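Local coordinates for multi-copper Oxidase CueO (Ochrobactrum, PDB 6EVG), which probably oxidises phenolic and lignin-derived compounds with its copper centres while reducing oxygen to water, as laccases of the multicopper oxidase family do, at residues A[95-100]-A[478-484]; A[230-234]-A[287-291]; A[281-286]-A[296-302]; A[485-489]-A[501-505]. All coordinates share one frame; numbering follows the deposited sequence.

Contact 1: A[95-100]-A[478-484]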
loop_
_atom_site.group_PDB
_atom_site.type_symbol
_atom_site.label_atom_id
_atom_site.label_comp_id
_atom_site.label_asym_id
_atom_site.label_seq_id
_atom_site.Cartn_x
_atom_site.Cartn_y
_atom_site.Cartn_z
ATOM N N LEU A 95 -5.646 6.196 6.146
ATOM C CA LEU A 95 -6.324 6.798 7.287
ATOM C C LEU A 95 -6.937 8.117 6.888
ATOM O O LEU A 95 -6.386 8.838 6.037
ATOM C CB LEU A 95 -5.311 7.003 8.449
ATOM C CG LEU A 95 -5.881 7.097 9.837
ATOM C CD1 LEU A 95 -6.501 5.726 10.240
ATOM C CD2 LEU A 95 -4.829 7.512 10.831
ATOM N N PHE A 96 -8.115 8.431 7.447
ATOM C CA PHE A 96 -8.772 9.719 7.114
ATOM C C PHE A 96 -8.400 10.740 8.190
ATOM O O PHE A 96 -8.902 10.693 9.322
ATOM C CB PHE A 96 -10.271 9.601 7.055
ATOM C CG PHE A 96 -10.864 8.881 5.859
ATOM C CD1 PHE A 96 -10.167 7.979 5.073
ATOM C CD2 PHE A 96 -12.204 9.072 5.577
ATOM C CE1 PHE A 96 -10.799 7.319 4.005
ATOM C CE2 PHE A 96 -12.817 8.407 4.519
ATOM C CZ PHE A 96 -12.104 7.550 3.745
ATOM N N VAL A 97 -7.526 11.674 7.797
ATOM C CA VAL A 97 -7.090 12.776 8.675
ATOM C C VAL A 97 -6.942 14.041 7.851
ATOM O O VAL A 97 -6.590 13.984 6.672
ATOM C CB VAL A 97 -5.757 12.467 9.406
ATOM C CG1 VAL A 97 -5.923 11.376 10.438
ATOM C CG2 VAL A 97 -4.606 12.180 8.444
ATOM N N PRO A 98 -7.078 15.190 8.505
ATOM C CA PRO A 98 -6.622 16.426 7.862
ATOM C C PRO A 98 -5.111 16.397 7.696
ATOM O O PRO A 98 -4.413 15.697 8.423
ATOM C CB PRO A 98 -7.046 17.543 8.821
ATOM C CG PRO A 98 -7.194 16.874 10.111
ATOM C CD PRO A 98 -7.538 15.418 9.870
ATOM N N SER A 99 -4.614 17.186 6.737
ATOM C CA SER A 99 -3.200 17.090 6.397
ATOM C C SER A 99 -2.271 17.467 7.537
ATOM O O SER A 99 -1.150 16.969 7.574
ATOM C CB SER A 99 -2.865 17.913 5.163
ATOM O OG SER A 99 -2.952 19.314 5.486
ATOM N N ILE A 100 -2.721 18.273 8.475
ATOM C CA ILE A 100 -1.863 18.637 9.615
ATOM C C ILE A 100 -1.557 17.448 10.520
ATOM O O ILE A 100 -0.680 17.566 11.371
ATOM C CB ILE A 100 -2.516 19.764 10.456
ATOM C CG1 ILE A 100 -3.872 19.409 11.021
ATOM C CG2 ILE A 100 -2.430 21.084 9.665
ATOM C CD1 ILE A 100 -4.331 20.341 12.160
ATOM N N ARG A 478 -11.044 15.692 2.866
ATOM C CA ARG A 478 -10.160 16.094 3.963
ATOM C C ARG A 478 -9.426 17.409 3.637
ATOM O O ARG A 478 -9.063 17.663 2.495
ATOM C CB ARG A 478 -9.159 14.995 4.249
ATOM C CG ARG A 478 -9.806 13.850 5.036
ATOM C CD ARG A 478 -9.078 12.600 4.738
ATOM N NE ARG A 478 -9.655 11.915 3.618
ATOM C CZ ARG A 478 -9.232 10.786 3.005
ATOM N NH1 ARG A 478 -8.107 10.147 3.224
ATOM N NH2 ARG A 478 -10.037 10.347 2.070
ATOM N N GLU A 479 -9.224 18.208 4.668
ATOM C CA GLU A 479 -8.630 19.538 4.477
ATOM C C GLU A 479 -7.125 19.503 4.389
ATOM O O GLU A 479 -6.441 18.855 5.219
ATOM C CB GLU A 479 -9.022 20.451 5.613
ATOM C CG GLU A 479 -8.502 21.880 5.438
ATOM C CD GLU A 479 -9.242 22.828 6.329
ATOM O OE1 GLU A 479 -9.008 22.888 7.565
ATOM O OE2 GLU A 479 -10.108 23.555 5.808
ATOM N N ALA A 480 -6.605 20.227 3.381
ATOM C CA ALA A 480 -5.174 20.429 3.211
ATOM C C ALA A 480 -4.952 21.920 3.234
ATOM O O ALA A 480 -5.406 22.645 2.382
ATOM C CB ALA A 480 -4.608 19.861 1.939
ATOM N N VAL A 481 -4.218 22.345 4.256
ATOM C CA VAL A 481 -3.784 23.734 4.407
ATOM C C VAL A 481 -2.450 23.948 3.625
ATOM O O VAL A 481 -1.663 23.053 3.331
ATOM C CB VAL A 481 -3.683 24.154 5.905
ATOM C CG1 VAL A 481 -5.047 24.082 6.579
ATOM C CG2 VAL A 481 -2.652 23.306 6.675
ATOM N N LYS A 482 -2.134 25.218 3.369
ATOM C CA LYS A 482 -1.012 25.533 2.470
ATOM C C LYS A 482 0.387 25.123 3.052
ATOM O O LYS A 482 1.298 24.706 2.329
ATOM C CB LYS A 482 -1.022 27.041 2.142
ATOM C CG LYS A 482 0.154 27.503 1.329
ATOM C CD LYS A 482 0.501 26.650 0.093
ATOM C CE LYS A 482 2.016 26.564 -0.151
ATOM N NZ LYS A 482 2.554 27.837 -0.726
ATOM N N SER A 483 0.515 25.147 4.381
ATOM C CA SER A 483 1.721 24.703 5.032
ATOM C C SER A 483 1.928 23.212 4.956
ATOM O O SER A 483 3.026 22.739 5.153
ATOM C CB SER A 483 1.695 25.053 6.529
ATOM O OG SER A 483 0.574 24.490 7.257
ATOM N N HIS A 484 0.834 22.475 4.698
ATOM C CA HIS A 484 0.831 20.996 4.749
ATOM C C HIS A 484 -0.008 20.498 3.572
ATOM O O HIS A 484 -1.062 19.942 3.758
ATOM C CB HIS A 484 0.291 20.443 6.066
ATOM C CG HIS A 484 1.121 20.676 7.289
ATOM N ND1 HIS A 484 1.242 21.890 7.925
ATOM C CD2 HIS A 484 1.747 19.764 8.075
ATOM C CE1 HIS A 484 1.961 21.709 9.029
ATOM N NE2 HIS A 484 2.269 20.425 9.158
HETATM O O HOH W 1 -6.189 11.751 5.073
HETATM O O HOH W 2 -5.019 20.218 7.529
#

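Contact 2: A[230-234]-A[287-291]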
loop_
_atom_site.group_PDB
_atom_site.type_symbol
_atom_site.label_atom_id
_atom_site.label_comp_id
_atom_site.label_asym_id
_atom_site.label_seq_id
_atom_site.Cartn_x
_atom_site.Cartn_y
_atom_site.Cartn_z
ATOM N N ALA A 230 8.412 -1.294 -6.467
ATOM C CA ALA A 230 8.009 -1.167 -7.891
ATOM C C ALA A 230 7.271 -2.368 -8.445
ATOM O O ALA A 230 6.397 -2.198 -9.295
ATOM C CB ALA A 230 9.204 -0.865 -8.775
ATOM N N ARG A 231 7.651 -3.571 -8.041
ATOM C CA ARG A 231 7.103 -4.799 -8.598
ATOM C C ARG A 231 5.597 -4.841 -8.424
ATOM O O ARG A 231 5.095 -4.601 -7.311
ATOM C CB ARG A 231 7.710 -5.990 -7.896
ATOM C CG ARG A 231 7.216 -7.344 -8.362
ATOM C CD ARG A 231 7.965 -8.502 -7.746
ATOM N NE ARG A 231 9.332 -8.613 -8.196
ATOM C CZ ARG A 231 9.748 -9.326 -9.248
ATOM N NH1 ARG A 231 8.863 -9.990 -9.989
ATOM N NH2 ARG A 231 11.023 -9.394 -9.547
ATOM N N ASN A 232 4.866 -5.250 -9.467
ATOM C CA ASN A 232 3.461 -5.617 -9.378
ATOM C C ASN A 232 3.374 -7.119 -9.150
ATOM O O ASN A 232 4.125 -7.911 -9.755
ATOM C CB ASN A 232 2.708 -5.272 -10.636
ATOM C CG ASN A 232 2.748 -3.796 -10.937
ATOM O OD1 ASN A 232 2.482 -2.975 -10.062
ATOM N ND2 ASN A 232 3.077 -3.439 -12.187
ATOM N N PHE A 233 2.469 -7.541 -8.254
ATOM C CA PHE A 233 2.215 -8.944 -8.037
ATOM C C PHE A 233 0.934 -9.328 -8.738
ATOM O O PHE A 233 -0.004 -8.542 -8.824
ATOM C CB PHE A 233 2.145 -9.269 -6.529
ATOM C CG PHE A 233 3.460 -9.103 -5.844
ATOM C CD1 PHE A 233 4.422 -10.065 -5.855
ATOM C CD2 PHE A 233 3.765 -7.897 -5.179
ATOM C CE1 PHE A 233 5.646 -9.909 -5.239
ATOM C CE2 PHE A 233 5.009 -7.708 -4.609
ATOM C CZ PHE A 233 5.939 -8.704 -4.615
ATOM N N HIS A 234 0.876 -10.587 -9.240
ATOM C CA HIS A 234 -0.295 -11.075 -9.953
ATOM C C HIS A 234 -0.501 -12.489 -9.371
ATOM O O HIS A 234 0.101 -13.449 -9.885
ATOM C CB HIS A 234 -0.056 -11.095 -11.468
ATOM C CG HIS A 234 0.419 -9.806 -12.040
ATOM N ND1 HIS A 234 -0.422 -8.741 -12.315
ATOM C CD2 HIS A 234 1.667 -9.419 -12.379
ATOM C CE1 HIS A 234 0.316 -7.742 -12.807
ATOM N NE2 HIS A 234 1.585 -8.138 -12.866
ATOM N N TYR A 287 2.886 -14.162 -11.143
ATOM C CA TYR A 287 3.642 -13.979 -12.390
ATOM C C TYR A 287 4.905 -13.165 -12.053
ATOM O O TYR A 287 4.891 -12.247 -11.223
ATOM C CB TYR A 287 2.867 -13.211 -13.448
ATOM C CG TYR A 287 1.718 -13.950 -14.120
ATOM C CD1 TYR A 287 1.831 -15.254 -14.556
ATOM C CD2 TYR A 287 0.585 -13.278 -14.447
ATOM C CE1 TYR A 287 0.835 -15.881 -15.240
ATOM C CE2 TYR A 287 -0.472 -13.889 -15.162
ATOM C CZ TYR A 287 -0.319 -15.213 -15.540
ATOM O OH TYR A 287 -1.337 -15.824 -16.233
ATOM N N GLY A 288 6.026 -13.483 -12.717
ATOM C CA GLY A 288 7.295 -12.841 -12.435
ATOM C C GLY A 288 7.466 -11.516 -13.104
ATOM O O GLY A 288 8.492 -10.846 -12.850
ATOM N N ASP A 289 6.550 -11.147 -13.990
ATOM C CA ASP A 289 6.618 -9.832 -14.681
ATOM C C ASP A 289 5.195 -9.424 -15.035
ATOM O O ASP A 289 4.254 -10.064 -14.565
ATOM C CB ASP A 289 7.556 -9.925 -15.866
ATOM C CG ASP A 289 7.089 -10.940 -16.881
ATOM O OD1 ASP A 289 5.867 -11.075 -17.060
ATOM O OD2 ASP A 289 7.930 -11.620 -17.516
ATOM N N ASP A 290 5.050 -8.339 -15.791
ATOM C CA ASP A 290 3.752 -7.795 -16.158
ATOM C C ASP A 290 3.252 -8.309 -17.523
ATOM O O ASP A 290 2.248 -7.793 -18.040
ATOM C CB ASP A 290 3.798 -6.265 -16.132
ATOM C CG ASP A 290 3.943 -5.728 -14.725
ATOM O OD1 ASP A 290 3.466 -6.315 -13.791
ATOM O OD2 ASP A 290 4.572 -4.682 -14.540
ATOM N N SER A 291 3.941 -9.324 -18.060
ATOM C CA SER A 291 3.605 -9.920 -19.342
ATOM C C SER A 291 3.337 -11.419 -19.225
ATOM O O SER A 291 3.492 -12.151 -20.205
ATOM C CB SER A 291 4.766 -9.668 -20.339
ATOM O OG SER A 291 4.947 -8.250 -20.507
HETATM O O HOH W 3 6.004 -9.915 -10.166
HETATM O O HOH W 4 11.369 -11.417 -11.651
HETATM O O HOH W 5 5.305 -7.581 -12.310
#

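Contact 3: A[281-286]-A[296-302]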
loop_
_atom_site.group_PDB
_atom_site.type_symbol
_atom_site.label_atom_id
_atom_site.label_comp_id
_atom_site.label_asym_id
_atom_site.label_seq_id
_atom_site.Cartn_x
_atom_site.Cartn_y
_atom_site.Cartn_z
ATOM N N ALA A 281 -2.720 -28.746 0.970
ATOM C CA ALA A 281 -1.700 -27.693 0.920
ATOM C C ALA A 281 -1.672 -27.036 -0.431
ATOM O O ALA A 281 -2.010 -27.662 -1.429
ATOM C CB ALA A 281 -0.316 -28.187 1.223
ATOM N N THR A 282 -1.302 -25.738 -0.459
ATOM C CA THR A 282 -1.310 -25.014 -1.707
ATOM C C THR A 282 -0.330 -23.885 -1.611
ATOM O O THR A 282 -0.099 -23.346 -0.525
ATOM C CB THR A 282 -2.704 -24.509 -2.102
ATOM O OG1 THR A 282 -2.681 -23.909 -3.402
ATOM C CG2 THR A 282 -3.298 -23.592 -1.117
ATOM N N ASP A 283 0.248 -23.527 -2.759
ATOM C CA ASP A 283 1.247 -22.438 -2.809
ATOM C C ASP A 283 0.642 -21.168 -3.377
ATOM O O ASP A 283 -0.137 -21.203 -4.315
ATOM C CB ASP A 283 2.438 -22.869 -3.673
ATOM C CG ASP A 283 3.188 -24.049 -3.070
ATOM O OD1 ASP A 283 3.336 -24.136 -1.869
ATOM O OD2 ASP A 283 3.617 -24.928 -3.846
ATOM N N LEU A 284 1.044 -20.031 -2.818
ATOM C CA LEU A 284 0.751 -18.715 -3.412
ATOM C C LEU A 284 1.857 -18.389 -4.378
ATOM O O LEU A 284 3.042 -18.464 -4.028
ATOM C CB LEU A 284 0.674 -17.653 -2.300
ATOM C CG LEU A 284 0.164 -16.293 -2.724
ATOM C CD1 LEU A 284 -1.324 -16.296 -3.049
ATOM C CD2 LEU A 284 0.443 -15.245 -1.626
ATOM N N LEU A 285 1.460 -18.078 -5.614
ATOM C CA LEU A 285 2.339 -17.827 -6.735
ATOM C C LEU A 285 2.091 -16.451 -7.317
ATOM O O LEU A 285 0.973 -15.921 -7.182
ATOM C CB LEU A 285 2.100 -18.826 -7.886
ATOM C CG LEU A 285 2.145 -20.320 -7.451
ATOM C CD1 LEU A 285 1.824 -21.189 -8.683
ATOM C CD2 LEU A 285 3.487 -20.714 -6.931
ATOM N N THR A 286 3.088 -15.860 -7.984
ATOM C CA THR A 286 2.872 -14.644 -8.761
ATOM C C THR A 286 3.509 -14.765 -10.138
ATOM O O THR A 286 4.624 -15.278 -10.260
ATOM C CB THR A 286 3.495 -13.387 -8.068
ATOM O OG1 THR A 286 3.209 -12.214 -8.866
ATOM C CG2 THR A 286 4.964 -13.518 -7.739
ATOM N N LEU A 296 6.334 -17.470 -10.040
ATOM C CA LEU A 296 7.332 -17.561 -8.983
ATOM C C LEU A 296 6.622 -17.873 -7.656
ATOM O O LEU A 296 5.521 -17.383 -7.402
ATOM C CB LEU A 296 8.089 -16.237 -8.853
ATOM C CG LEU A 296 8.802 -15.737 -10.098
ATOM C CD1 LEU A 296 9.416 -14.370 -9.842
ATOM C CD2 LEU A 296 9.831 -16.720 -10.570
ATOM N N HIS A 297 7.294 -18.648 -6.815
ATOM C CA HIS A 297 6.768 -19.016 -5.506
ATOM C C HIS A 297 6.836 -17.813 -4.531
ATOM O O HIS A 297 7.893 -17.173 -4.393
ATOM C CB HIS A 297 7.602 -20.147 -4.935
ATOM C CG HIS A 297 7.091 -20.690 -3.651
ATOM N ND1 HIS A 297 6.045 -21.576 -3.573
ATOM C CD2 HIS A 297 7.504 -20.465 -2.380
ATOM C CE1 HIS A 297 5.843 -21.859 -2.288
ATOM N NE2 HIS A 297 6.719 -21.212 -1.549
ATOM N N LEU A 298 5.723 -17.552 -3.854
ATOM C CA LEU A 298 5.689 -16.622 -2.733
ATOM C C LEU A 298 5.739 -17.308 -1.381
ATOM O O LEU A 298 6.551 -16.979 -0.534
ATOM C CB LEU A 298 4.469 -15.697 -2.810
ATOM C CG LEU A 298 4.595 -14.571 -3.860
ATOM C CD1 LEU A 298 3.242 -13.982 -4.170
ATOM C CD2 LEU A 298 5.490 -13.454 -3.289
ATOM N N MET A 299 4.799 -18.245 -1.134
ATOM C CA MET A 299 4.683 -18.890 0.155
ATOM C C MET A 299 3.806 -20.123 0.044
ATOM O O MET A 299 3.167 -20.325 -1.009
ATOM C CB MET A 299 4.102 -17.928 1.211
ATOM C CG MET A 299 2.690 -17.499 0.914
ATOM S SD MET A 299 1.928 -16.514 2.211
ATOM C CE MET A 299 1.766 -17.696 3.508
ATOM N N ARG A 300 3.801 -20.931 1.088
ATOM C CA ARG A 300 2.979 -22.137 1.141
ATOM C C ARG A 300 1.987 -22.067 2.279
ATOM O O ARG A 300 2.340 -21.581 3.340
ATOM C CB ARG A 300 3.899 -23.364 1.278
ATOM C CG ARG A 300 3.119 -24.712 1.257
ATOM C CD ARG A 300 4.070 -25.852 1.048
ATOM N NE ARG A 300 3.458 -27.137 0.841
ATOM C CZ ARG A 300 2.886 -27.631 -0.282
ATOM N NH1 ARG A 300 2.655 -26.888 -1.340
ATOM N NH2 ARG A 300 2.472 -28.908 -0.301
ATOM N N PHE A 301 0.790 -22.585 2.055
ATOM C CA PHE A 301 -0.225 -22.778 3.093
ATOM C C PHE A 301 -0.383 -24.286 3.309
ATOM O O PHE A 301 -0.573 -25.050 2.352
ATOM C CB PHE A 301 -1.578 -22.226 2.637
ATOM C CG PHE A 301 -1.595 -20.755 2.491
ATOM C CD1 PHE A 301 -1.834 -19.945 3.594
ATOM C CD2 PHE A 301 -1.380 -20.140 1.290
ATOM C CE1 PHE A 301 -1.882 -18.591 3.474
ATOM C CE2 PHE A 301 -1.383 -18.726 1.179
ATOM C CZ PHE A 301 -1.655 -17.980 2.282
ATOM N N VAL A 302 -0.345 -24.705 4.564
ATOM C CA VAL A 302 -0.589 -26.070 4.975
ATOM C C VAL A 302 -1.749 -26.077 5.983
ATOM O O VAL A 302 -1.813 -25.230 6.820
ATOM C CB VAL A 302 0.659 -26.708 5.543
ATOM C CG1 VAL A 302 1.799 -26.779 4.537
ATOM C CG2 VAL A 302 1.090 -26.111 6.823
HETATM O O HOH W 6 5.638 -23.296 -5.786
#

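Contact 4: A[485-489]-A[501-505]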
loop_
_atom_site.group_PDB
_atom_site.type_symbol
_atom_site.label_atom_id
_atom_site.label_comp_id
_atom_site.label_asym_id
_atom_site.label_seq_id
_atom_site.Cartn_x
_atom_site.Cartn_y
_atom_site.Cartn_z
ATOM N N PRO A 485 0.452 20.665 2.330
ATOM C CA PRO A 485 -0.338 20.177 1.204
ATOM C C PRO A 485 -0.463 18.666 1.212
ATOM O O PRO A 485 0.420 17.940 1.688
ATOM C CB PRO A 485 0.444 20.646 -0.011
ATOM C CG PRO A 485 1.823 20.804 0.480
ATOM C CD PRO A 485 1.726 21.242 1.894
ATOM N N PHE A 486 -1.563 18.168 0.623
ATOM C CA PHE A 486 -1.638 16.734 0.279
ATOM C C PHE A 486 -0.923 16.516 -1.042
ATOM O O PHE A 486 -0.516 17.485 -1.715
ATOM C CB PHE A 486 -3.100 16.287 0.251
ATOM C CG PHE A 486 -3.721 15.958 1.592
ATOM C CD1 PHE A 486 -3.100 15.147 2.505
ATOM C CD2 PHE A 486 -5.001 16.431 1.907
ATOM C CE1 PHE A 486 -3.744 14.781 3.698
ATOM C CE2 PHE A 486 -5.612 16.110 3.097
ATOM C CZ PHE A 486 -4.972 15.259 3.998
ATOM N N MET A 487 -0.660 15.287 -1.377
ATOM C CA MET A 487 0.124 14.933 -2.535
ATOM C C MET A 487 -0.574 13.878 -3.349
ATOM O O MET A 487 -1.380 13.121 -2.820
ATOM C CB MET A 487 1.507 14.468 -2.123
ATOM C CG MET A 487 2.146 15.619 -1.256
ATOM S SD MET A 487 3.771 15.280 -0.707
ATOM C CE MET A 487 4.609 15.979 -1.979
ATOM N N PHE A 488 -0.206 13.792 -4.620
ATOM C CA PHE A 488 -0.572 12.681 -5.486
ATOM C C PHE A 488 0.629 12.324 -6.308
ATOM O O PHE A 488 1.412 13.205 -6.699
ATOM C CB PHE A 488 -1.848 12.960 -6.279
ATOM C CG PHE A 488 -1.788 14.138 -7.220
ATOM C CD1 PHE A 488 -2.027 15.407 -6.752
ATOM C CD2 PHE A 488 -1.613 14.007 -8.601
ATOM C CE1 PHE A 488 -2.082 16.527 -7.626
ATOM C CE2 PHE A 488 -1.648 15.105 -9.458
ATOM C CZ PHE A 488 -1.891 16.366 -8.961
ATOM N N HIS A 489 0.796 11.033 -6.629
ATOM C CA HIS A 489 2.054 10.597 -7.195
ATOM C C HIS A 489 1.943 9.178 -7.729
ATOM O O HIS A 489 1.016 8.455 -7.416
ATOM C CB HIS A 489 3.203 10.702 -6.145
ATOM C CG HIS A 489 2.948 9.956 -4.872
ATOM N ND1 HIS A 489 3.386 8.669 -4.680
ATOM C CD2 HIS A 489 2.334 10.310 -3.724
ATOM C CE1 HIS A 489 3.036 8.281 -3.452
ATOM N NE2 HIS A 489 2.354 9.242 -2.866
ATOM N N MET A 501 5.386 13.367 -8.941
ATOM C CA MET A 501 4.622 13.747 -7.772
ATOM C C MET A 501 4.187 15.179 -7.894
ATOM O O MET A 501 4.838 15.993 -8.554
ATOM C CB MET A 501 5.497 13.531 -6.489
ATOM C CG MET A 501 4.801 13.869 -5.195
ATOM S SD MET A 501 5.419 12.944 -3.758
ATOM C CE MET A 501 7.076 13.575 -3.652
ATOM N N ALA A 502 3.069 15.490 -7.249
ATOM C CA ALA A 502 2.446 16.816 -7.288
ATOM C C ALA A 502 1.694 17.026 -5.987
ATOM O O ALA A 502 1.527 16.116 -5.172
ATOM C CB ALA A 502 1.498 16.885 -8.496
ATOM N N GLN A 503 1.258 18.267 -5.764
ATOM C CA GLN A 503 0.677 18.692 -4.497
ATOM C C GLN A 503 -0.646 19.409 -4.680
ATOM O O GLN A 503 -0.840 20.133 -5.693
ATOM C CB GLN A 503 1.666 19.788 -3.818
ATOM C CG GLN A 503 3.012 19.277 -3.638
ATOM C CD GLN A 503 3.794 20.089 -2.684
ATOM O OE1 GLN A 503 4.234 19.517 -1.701
ATOM N NE2 GLN A 503 4.118 21.366 -3.036
ATOM N N PHE A 504 -1.558 19.245 -3.730
ATOM C CA PHE A 504 -2.831 19.948 -3.728
ATOM C C PHE A 504 -3.146 20.553 -2.396
ATOM O O PHE A 504 -2.697 20.071 -1.333
ATOM C CB PHE A 504 -4.002 19.130 -4.275
ATOM C CG PHE A 504 -4.579 18.056 -3.339
ATOM C CD1 PHE A 504 -5.657 18.360 -2.519
ATOM C CD2 PHE A 504 -4.148 16.749 -3.370
ATOM C CE1 PHE A 504 -6.258 17.377 -1.729
ATOM C CE2 PHE A 504 -4.763 15.786 -2.639
ATOM C CZ PHE A 504 -5.806 16.078 -1.799
ATOM N N VAL A 505 -3.939 21.611 -2.441
ATOM C CA VAL A 505 -4.571 22.178 -1.278
ATOM C C VAL A 505 -6.093 22.182 -1.500
ATOM O O VAL A 505 -6.543 22.090 -2.664
ATOM C CB VAL A 505 -4.087 23.602 -0.947
ATOM C CG1 VAL A 505 -2.632 23.579 -0.609
ATOM C CG2 VAL A 505 -4.402 24.611 -2.027
#

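Contact 1: A[95-100]-A[478-484]
Ser99 makes the tight part of this contact. Its hydroxyl OG donates to His484 O at 2.6 Å and meets that oxygen in the carbonyl plane. Ser99 OG sits between the backbone N and the carbonyl carbon (chi1 70°), which turns it toward the 481-484 turn. The backbone adds a second bond: Ser99 N donates to Glu479 O at 2.9 Å, almost straight at 172°. At the other end the guanidinium of Arg478 lies flat over one face of the Phe96 ring. Arg478 CZ stands 3.9 Å from the centroid of the Phe96 ring, with the planes 17° apart, a stacked cation-pi pair. The Arg478 chain bends at chi3, and its CD passes Val97 O on the way to the ring. Its polar end has another partner, since Arg478 NH2 bonds Ser442 OG. Segment 478-484 is loop, and 95-100 is loop up to a 3-10 turn that starts at Ser99. The contact joins the N-terminal cupredoxin-like domain of the multicopper oxidase fold to the C-terminal one. A water fills the angle beside the stack: it accepts from Arg478 NH1 and Val97 N and lies 3.1 Å from Leu95 O. The other flank is looser. There Ile100 CG2 touches Val481 CG2 at 3.7 Å, and the same methyl lies over one face of the His484 ring. Ile100 is exposed, and so is Glu479. A second water accepts from Ile100 N and donates to Glu479 O. Ser483 OG and His484 ND1 share a hydrogen bond of 2.8 Å at the edge of the imidazole.

Contact 2: A[230-234]-A[287-291]
His234 NE2 donates to Asp290 OD1 at 2.8 Å, with an N-H...O angle of 167°. This is a His-carboxylate hydrogen bond. It joins the start of strand 233-237 to the loop after strand 282-287, within a cupredoxin-like beta domain. The oxygen lies in the imidazole plane and uses its anti lone pair, while ring and carboxylate planes stand 88° apart. The other ring nitrogen, His234 ND1, bonds Thr263 OG1, so both ring nitrogens have partners, which fixes the ring's rotation. Asn232 ND2 reaches the same carboxylate, donating to Asp290 OD2 at 3.1 Å and more weakly to OD1. A water lies within bonding distance of both Asp290 OD1 and Asn232 O. Further along, Arg231 NH1 donates to Gly288 O at 3.0 Å. The bond is bent (136°), and the donor stands above the carbonyl plane. Arg231 is fixed mainly from outside, by a salt bridge from NE to Asp177. A second water accepts from Arg231 NH1 and lies close to Asn232 O and Tyr287 O; another links Arg231 NH2 to Gly288 O. Next to the strand end, Tyr287 N donates to His234 O at 3.1 Å. The packing is slight: Tyr287 CD2 lies 3.7 Å from His234 CB.

Contact 3: A[281-286]-A[296-302]
Leu284 lies at the apolar centre, with Leu298, Met299 and Phe301 of the partner strand around it. Its CB meets Met299 CG at 3.8 Å, and its CD2 meets Leu298 CD1 at 4.0 Å. The edge of the Phe301 ring comes up to the same CB, while Met299 CE covers one face of that ring. Met299 reaches over because its chain bends at chi3 (-68°). Thr286 CB and CG2 extend the cluster toward Leu298 CD1. The strands run antiparallel, with a classic beta bulge where Leu298 and Met299 both face Leu284. Leu284 O takes a 2.8 Å bond from Leu298 N and a weak one from Met299 N. Asp283, Leu285, His297 and Arg300 line the other face. There Arg300 NH1 forms a salt bridge with Asp283 OD1 at 2.9 Å, from above the carboxylate plane. Ala281 CB lies over one face of the guanidinium. The His297 ring turns its edge to Asp283 OD1, and a water joins its ND1 to Asp283 OD2. The hairpin lies inside a mixed sheet: strand 212-215 pairs with 295-303, and strand 233-237 with 282-287. Leu203 of strand 202-205 packs on Thr286, Leu296 and Leu298, and Val205 on Met299.

Contact 4: A[485-489]-A[501-505]
Met501 lies alongside His489, its CB 3.7 Å from His489 CB. Its SD stands oblique to the imidazole and 3.6 Å from Met487 CE. Ala502 comes next, in a hydrogen-bonded pair with Phe488: Ala502 N donates to Phe488 O, and Phe488 N to Ala502 O. Phe488 CG lies between the backbone N and the carbonyl carbon (chi1 61°). This swings the ring across the strand gap, and Ala502 CB makes a CH-pi contact over its face, 3.7 Å from the centroid of the Phe488 ring. Gln503 returns to the face of Met487. Gln503 OE1 passes 3.6 Å from Met487 CE and near Pro485 CG, but its polar partner is His106 NE2. Phe504 bonds with Phe486 through backbone N and O, weakly in one direction. Phe486 CB lies over one face of the Phe504 ring, 3.6 Å from its centroid, a second CH-pi contact. The two phenyl planes meet obliquely at 42°. Val505 closes the segment with CG1 at 4.3 Å from Pro485 CB. His489 NE2 bonds His439, and its side chain is about 8 Å from the bound copper. The connection between the two segments carries the copper ligands Cys490 and His495, as in the C-terminal cupredoxin domain of multicopper oxidases.

In the fold
Along the chain, contact 1 spans the longest separation, and contacts 2 and 3 both fall between its two segments. Contact 4 follows directly after segment 478-484. Contacts 2 and 3 both reach the mixed sheet in which strands 233-237 and 282-287 are neighbours, their centres 16 Å apart. In sequence their segments interleave. They touch where His234 N meets Thr286 OG1. Contacts 1 and 4 are neighbours, with centres 11 Å apart, and the Phe486 ring packs against Val97, Ser99 and Ala480. The two pairs are distant: centres of contacts 1 and 3 lie 40 Å apart on opposite sides of the chain's centre. Contact 4 adjoins the copper site, while contact 1 joins the first and last cupredoxin-like domains.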